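Local coordinates for protein methyltransferase (Pyrococcus horikoshii, PDB 1IXK) that probably methylates RNA, perhaps tRNA at position 5 of cytidine, with S-adenosyl-L-methionine as methyl donor, at residues 114-119 against 137-142; 143-148 against 170-175. One frame throughout, in Å; residues are numbered along the deposited sequence.

How the interactions relate
From the N terminus, helix 105-114 runs into the loop before strand 121-124. Interaction 1 ties this loop to the end of helix 131-139, closing a loop of 17 residues that holds strand 121-124 and most of that helix. The chain then turns straight into strand 145-149, where interaction 2 opens; with 21 residues between its segments, helix 153-166 among them, it closes on strand 171-174, adding that strand beside strand 145-149 in the same Rossmann-like sheet. The two contacts follow in series, neither nested nor crossed, with centres about 12 Å apart. They also touch: SE of the selenomethionine M140 lies 3.4 Å from I146 CG1.

Interaction 1: residues 114-119 against 137-142; sequences LDPKPG and AQLMRN
P116 and P118 pack against L139, M140 and R141, where the loop before strand 121-124 meets the C-terminal end of helix 131-139. This belongs to the first beta-alpha unit of the Rossmann-like methyltransferase domain, and the helix ends in a Schellman motif with R141 at positive phi. No hydrogen bond crosses between the two segments, so the evidence for the contact is apolar packing and one C-H...O approach.

The apolar part centres on P116. Its CB meets CG of M140, a selenomethionine, at 3.4 Å, tighter than usual for two carbons, and SE lies 3.8 Å from the same CB. A chi1 of -63° sets M140 CG beside its backbone N, where it meets P116 CB. On the other part of the proline ring, CD touches L139 CD1 at 4.0 Å, the two side chains crossing obliquely. Beneath this layer P116 and M140 both rest on V122 of strand 121-124. P118 adds a more exposed contact, its CG 4.2 Å from R141 CB.

Polar features lie mostly within the loop. K117 NZ forms a long, weak salt bridge with D115, whose OD1 and OD2 both lie 3.3 Å from it; the bridge spans the residue P116 between them. Across the contact, the M140 carbonyl receives the P118 ring: P118 CA approaches M140 O at 3.3 Å, with an angle of 127° at the hydrogen.

Interaction 2: residues 143-148 against 170-175; sequences DGVIYA and NVILFH
N170 reaches across to the turn ahead of strand 145-149, where its ND2 donates to D143 O at 3.0 Å. The acceptor lies close to the amide plane of N170, whereas the donor stands 48° above the carbonyl plane of D143. Chi1 puts N170 CG on the side from which the amide faces D143. Separately, N170 CB passes close to G144 O. An alanine here would probably leave D143 O without this amide donor and the start of the strand pair less firmly joined to the preceding turn.

Backbone hydrogen bonds continue the pairing. N170 O accepts from I146 N, and I146 O in turn accepts from I172 N at 2.8 Å. A148 uses both its backbone groups, N to I172 O and O to F174 N. The strand directions differ by 18°, and I146, Y147 and A148 pair in parallel with V171, I172 and L173. Strands 145-149 and 171-174, joined through helix 153-166, thus form a beta-alpha-beta unit of the Rossmann-like fold. Strand 145-149 also bonds to strand 121-124.

Side-chain packing divides between the two faces of the sheet. I146, V171, A148 and L173 share one: I146 CD1 meets V171 CG2 at 4.0 Å, and A148 CB meets L173 CD2 at 3.7 Å. On this face A148 also lies near P129, predicted to bind S-adenosyl-L-methionine. On the other face I172 CD1 touches both V145 CG1, at 3.8 Å, and Y147 CE2; the I172 side chain runs alongside that of Y147 in the same direction. The Y147 and F174 rings touch at their borders, neither lying over the other's face, with planes at 40°, and F174 CE2 comes 3.3 Å from Y147 CD2.

Interaction 1: residues 114-119 against 137-142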
loop_
_atom_site.group_PDB
_atom_site.type_symbol
_atom_site.label_atom_id
_atom_site.label_comp_id
_atom_site.label_asym_id
_atom_site.label_seq_id
_atom_site.Cartn_x
_atom_site.Cartn_y
_atom_site.Cartn_z
ATOM N N LEU A 114 -0.759 -9.252 -3.852
ATOM C CA LEU A 114 0.168 -9.722 -4.883
ATOM C C LEU A 114 0.337 -11.233 -4.767
ATOM O O LEU A 114 0.556 -11.927 -5.762
ATOM C CB LEU A 114 1.528 -9.028 -4.753
ATOM C CG LEU A 114 2.515 -9.316 -5.890
ATOM C CD1 LEU A 114 1.885 -8.944 -7.234
ATOM C CD2 LEU A 114 3.797 -8.518 -5.671
ATOM N N ASP A 115 0.252 -11.732 -3.538
ATOM C CA ASP A 115 0.333 -13.166 -3.263
ATOM C C ASP A 115 1.538 -13.863 -3.891
ATOM O O ASP A 115 1.377 -14.828 -4.637
ATOM C CB ASP A 115 -0.955 -13.833 -3.760
ATOM C CG ASP A 115 -1.175 -15.216 -3.177
ATOM O OD1 ASP A 115 -1.925 -15.997 -3.805
ATOM O OD2 ASP A 115 -0.623 -15.524 -2.096
ATOM N N PRO A 116 2.759 -13.384 -3.602
ATOM C CA PRO A 116 3.981 -13.988 -4.151
ATOM C C PRO A 116 4.092 -15.429 -3.649
ATOM O O PRO A 116 3.748 -15.708 -2.507
ATOM C CB PRO A 116 5.100 -13.124 -3.561
ATOM C CG PRO A 116 4.431 -11.854 -3.188
ATOM C CD PRO A 116 3.087 -12.277 -2.690
ATOM N N LYS A 117 4.578 -16.335 -4.490
ATOM C CA LYS A 117 4.721 -17.732 -4.088
ATOM C C LYS A 117 6.185 -18.126 -3.932
ATOM O O LYS A 117 7.066 -17.543 -4.558
ATOM C CB LYS A 117 4.072 -18.655 -5.126
ATOM C CG LYS A 117 2.583 -18.442 -5.309
ATOM C CD LYS A 117 1.836 -18.666 -4.006
ATOM C CE LYS A 117 0.334 -18.534 -4.205
ATOM N NZ LYS A 117 -0.399 -18.737 -2.923
ATOM N N PRO A 118 6.464 -19.119 -3.078
ATOM C CA PRO A 118 7.855 -19.539 -2.905
ATOM C C PRO A 118 8.476 -19.876 -4.262
ATOM O O PRO A 118 7.861 -20.574 -5.070
ATOM C CB PRO A 118 7.729 -20.767 -2.008
ATOM C CG PRO A 118 6.571 -20.410 -1.132
ATOM C CD PRO A 118 5.580 -19.811 -2.122
ATOM N N GLY A 119 9.677 -19.364 -4.512
ATOM C CA GLY A 119 10.363 -19.650 -5.762
ATOM C C GLY A 119 10.193 -18.632 -6.877
ATOM O O GLY A 119 10.915 -18.672 -7.874
ATOM N N ALA A 137 8.642 -11.359 1.520
ATOM C CA ALA A 137 9.585 -12.405 1.884
ATOM C C ALA A 137 8.969 -13.538 2.704
ATOM O O ALA A 137 9.237 -14.708 2.431
ATOM C CB ALA A 137 10.777 -11.805 2.643
ATOM N N GLN A 138 8.155 -13.214 3.705
ATOM C CA GLN A 138 7.570 -14.279 4.510
ATOM C C GLN A 138 6.487 -15.022 3.733
ATOM O O GLN A 138 6.297 -16.224 3.913
ATOM C CB GLN A 138 7.046 -13.742 5.858
ATOM C CG GLN A 138 5.844 -12.815 5.817
ATOM C CD GLN A 138 5.465 -12.313 7.206
ATOM O OE1 GLN A 138 6.196 -11.529 7.819
ATOM N NE2 GLN A 138 4.325 -12.770 7.713
ATOM N N LEU A 139 5.800 -14.324 2.837
ATOM C CA LEU A 139 4.771 -14.966 2.031
ATOM C C LEU A 139 5.445 -15.951 1.076
ATOM O O LEU A 139 4.862 -16.971 0.704
ATOM C CB LEU A 139 3.969 -13.912 1.253
ATOM C CG LEU A 139 3.016 -13.048 2.093
ATOM C CD1 LEU A 139 2.516 -11.864 1.269
ATOM C CD2 LEU A 139 1.845 -13.893 2.574
HETATM N N MSE A 140 6.685 -15.647 0.700
HETATM C CA MSE A 140 7.455 -16.503 -0.199
HETATM C C MSE A 140 8.238 -17.554 0.595
HETATM O O MSE A 140 8.953 -18.375 0.023
HETATM C CB MSE A 140 8.418 -15.644 -1.041
HETATM C CG MSE A 140 7.704 -14.637 -1.961
HETATM SE SE MSE A 140 8.775 -13.332 -2.671
HETATM C CE MSE A 140 9.599 -14.232 -3.900
ATOM N N ARG A 141 8.101 -17.513 1.918
ATOM C CA ARG A 141 8.781 -18.453 2.802
ATOM C C ARG A 141 10.286 -18.549 2.540
ATOM O O ARG A 141 10.860 -19.641 2.489
ATOM C CB ARG A 141 8.127 -19.831 2.681
ATOM C CG ARG A 141 6.646 -19.790 3.027
ATOM C CD ARG A 141 5.980 -21.146 2.925
ATOM N NE ARG A 141 4.563 -21.060 3.275
ATOM C CZ ARG A 141 3.749 -22.106 3.370
ATOM N NH1 ARG A 141 4.207 -23.329 3.140
ATOM N NH2 ARG A 141 2.476 -21.930 3.707
ATOM N N ASN A 142 10.913 -17.388 2.384
ATOM C CA ASN A 142 12.350 -17.293 2.140
ATOM C C ASN A 142 12.854 -18.081 0.937
ATOM O O ASN A 142 14.005 -18.515 0.904
ATOM C CB ASN A 142 13.139 -17.702 3.388
ATOM C CG ASN A 142 13.586 -16.502 4.213
ATOM O OD1 ASN A 142 13.782 -15.411 3.682
ATOM N ND2 ASN A 142 13.763 -16.704 5.510
#

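Interaction 2: residues 143-148 against 170-175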
loop_
_atom_site.group_PDB
_atom_site.type_symbol
_atom_site.label_atom_id
_atom_site.label_comp_id
_atom_site.label_asym_id
_atom_site.label_seq_id
_atom_site.Cartn_x
_atom_site.Cartn_y
_atom_site.Cartn_z
ATOM N N ASP A 143 11.988 -18.267 -0.049
ATOM C CA ASP A 143 12.355 -18.962 -1.274
ATOM C C ASP A 143 12.082 -17.949 -2.371
ATOM O O ASP A 143 11.399 -16.961 -2.128
ATOM C CB ASP A 143 11.504 -20.220 -1.469
ATOM C CG ASP A 143 11.906 -21.008 -2.701
ATOM O OD1 ASP A 143 13.039 -20.812 -3.185
ATOM O OD2 ASP A 143 11.095 -21.832 -3.183
ATOM N N GLY A 144 12.615 -18.177 -3.565
ATOM C CA GLY A 144 12.414 -17.223 -4.642
ATOM C C GLY A 144 13.361 -16.055 -4.445
ATOM O O GLY A 144 14.311 -16.163 -3.673
ATOM N N VAL A 145 13.113 -14.941 -5.133
ATOM C CA VAL A 145 13.972 -13.767 -5.003
ATOM C C VAL A 145 13.167 -12.480 -5.069
ATOM O O VAL A 145 12.183 -12.387 -5.807
ATOM C CB VAL A 145 15.033 -13.703 -6.130
ATOM C CG1 VAL A 145 15.976 -12.526 -5.889
ATOM C CG2 VAL A 145 15.808 -15.002 -6.193
ATOM N N ILE A 146 13.583 -11.489 -4.289
ATOM C CA ILE A 146 12.916 -10.196 -4.292
ATOM C C ILE A 146 13.946 -9.114 -4.547
ATOM O O ILE A 146 14.898 -8.976 -3.786
ATOM C CB ILE A 146 12.262 -9.866 -2.942
ATOM C CG1 ILE A 146 11.150 -10.872 -2.629
ATOM C CG2 ILE A 146 11.719 -8.435 -2.977
ATOM C CD1 ILE A 146 10.705 -10.835 -1.176
ATOM N N TYR A 147 13.762 -8.361 -5.626
ATOM C CA TYR A 147 14.667 -7.260 -5.940
ATOM C C TYR A 147 14.011 -5.974 -5.441
ATOM O O TYR A 147 12.822 -5.754 -5.670
ATOM C CB TYR A 147 14.895 -7.152 -7.455
ATOM C CG TYR A 147 15.744 -8.256 -8.044
ATOM C CD1 TYR A 147 15.183 -9.472 -8.431
ATOM C CD2 TYR A 147 17.119 -8.084 -8.206
ATOM C CE1 TYR A 147 15.971 -10.492 -8.969
ATOM C CE2 TYR A 147 17.918 -9.095 -8.742
ATOM C CZ TYR A 147 17.336 -10.295 -9.123
ATOM O OH TYR A 147 18.122 -11.284 -9.675
ATOM N N ALA A 148 14.781 -5.132 -4.754
ATOM C CA ALA A 148 14.264 -3.863 -4.242
ATOM C C ALA A 148 15.294 -2.771 -4.520
ATOM O O ALA A 148 16.490 -3.051 -4.624
ATOM C CB ALA A 148 13.985 -3.962 -2.747
ATOM N N ASN A 170 15.909 -13.816 1.266
ATOM C CA ASN A 170 15.738 -13.772 -0.184
ATOM C C ASN A 170 15.600 -12.405 -0.845
ATOM O O ASN A 170 15.124 -12.317 -1.981
ATOM C CB ASN A 170 14.528 -14.629 -0.558
ATOM C CG ASN A 170 13.240 -14.075 0.002
ATOM O OD1 ASN A 170 13.256 -13.178 0.849
ATOM N ND2 ASN A 170 12.111 -14.608 -0.457
ATOM N N VAL A 171 16.019 -11.344 -0.162
ATOM C CA VAL A 171 15.912 -10.002 -0.734
ATOM C C VAL A 171 17.265 -9.493 -1.209
ATOM O O VAL A 171 18.288 -9.723 -0.562
ATOM C CB VAL A 171 15.344 -8.986 0.291
ATOM C CG1 VAL A 171 15.267 -7.586 -0.334
ATOM C CG2 VAL A 171 13.963 -9.424 0.756
ATOM N N ILE A 172 17.263 -8.822 -2.357
ATOM C CA ILE A 172 18.474 -8.231 -2.915
ATOM C C ILE A 172 18.190 -6.733 -2.998
ATOM O O ILE A 172 17.215 -6.319 -3.629
ATOM C CB ILE A 172 18.783 -8.768 -4.332
ATOM C CG1 ILE A 172 19.059 -10.275 -4.274
ATOM C CG2 ILE A 172 20.000 -8.040 -4.907
ATOM C CD1 ILE A 172 19.409 -10.892 -5.618
ATOM N N LEU A 173 19.027 -5.927 -2.353
ATOM C CA LEU A 173 18.840 -4.482 -2.340
ATOM C C LEU A 173 19.828 -3.755 -3.229
ATOM O O LEU A 173 21.035 -3.922 -3.085
ATOM C CB LEU A 173 18.980 -3.942 -0.914
ATOM C CG LEU A 173 17.984 -4.419 0.141
ATOM C CD1 LEU A 173 18.441 -3.938 1.521
ATOM C CD2 LEU A 173 16.602 -3.901 -0.187
ATOM N N PHE A 174 19.314 -2.938 -4.143
ATOM C CA PHE A 174 20.170 -2.171 -5.040
ATOM C C PHE A 174 20.108 -0.688 -4.709
ATOM O O PHE A 174 19.045 -0.158 -4.386
ATOM C CB PHE A 174 19.744 -2.371 -6.496
ATOM C CG PHE A 174 19.944 -3.765 -7.004
ATOM C CD1 PHE A 174 21.059 -4.507 -6.626
ATOM C CD2 PHE A 174 19.037 -4.325 -7.898
ATOM C CE1 PHE A 174 21.272 -5.783 -7.131
ATOM C CE2 PHE A 174 19.240 -5.603 -8.409
ATOM C CZ PHE A 174 20.361 -6.333 -8.024
ATOM N N HIS A 175 21.250 -0.017 -4.800
ATOM C CA HIS A 175 21.315 1.410 -4.525
ATOM C C HIS A 175 21.067 2.117 -5.847
ATOM O O HIS A 175 22.007 2.540 -6.524
ATOM C CB HIS A 175 22.697 1.798 -3.995
ATOM C CG HIS A 175 22.803 3.239 -3.607
ATOM N ND1 HIS A 175 23.998 3.922 -3.600
ATOM C CD2 HIS A 175 21.859 4.123 -3.206
ATOM C CE1 HIS A 175 23.787 5.168 -3.212
ATOM N NE2 HIS A 175 22.497 5.316 -2.968
#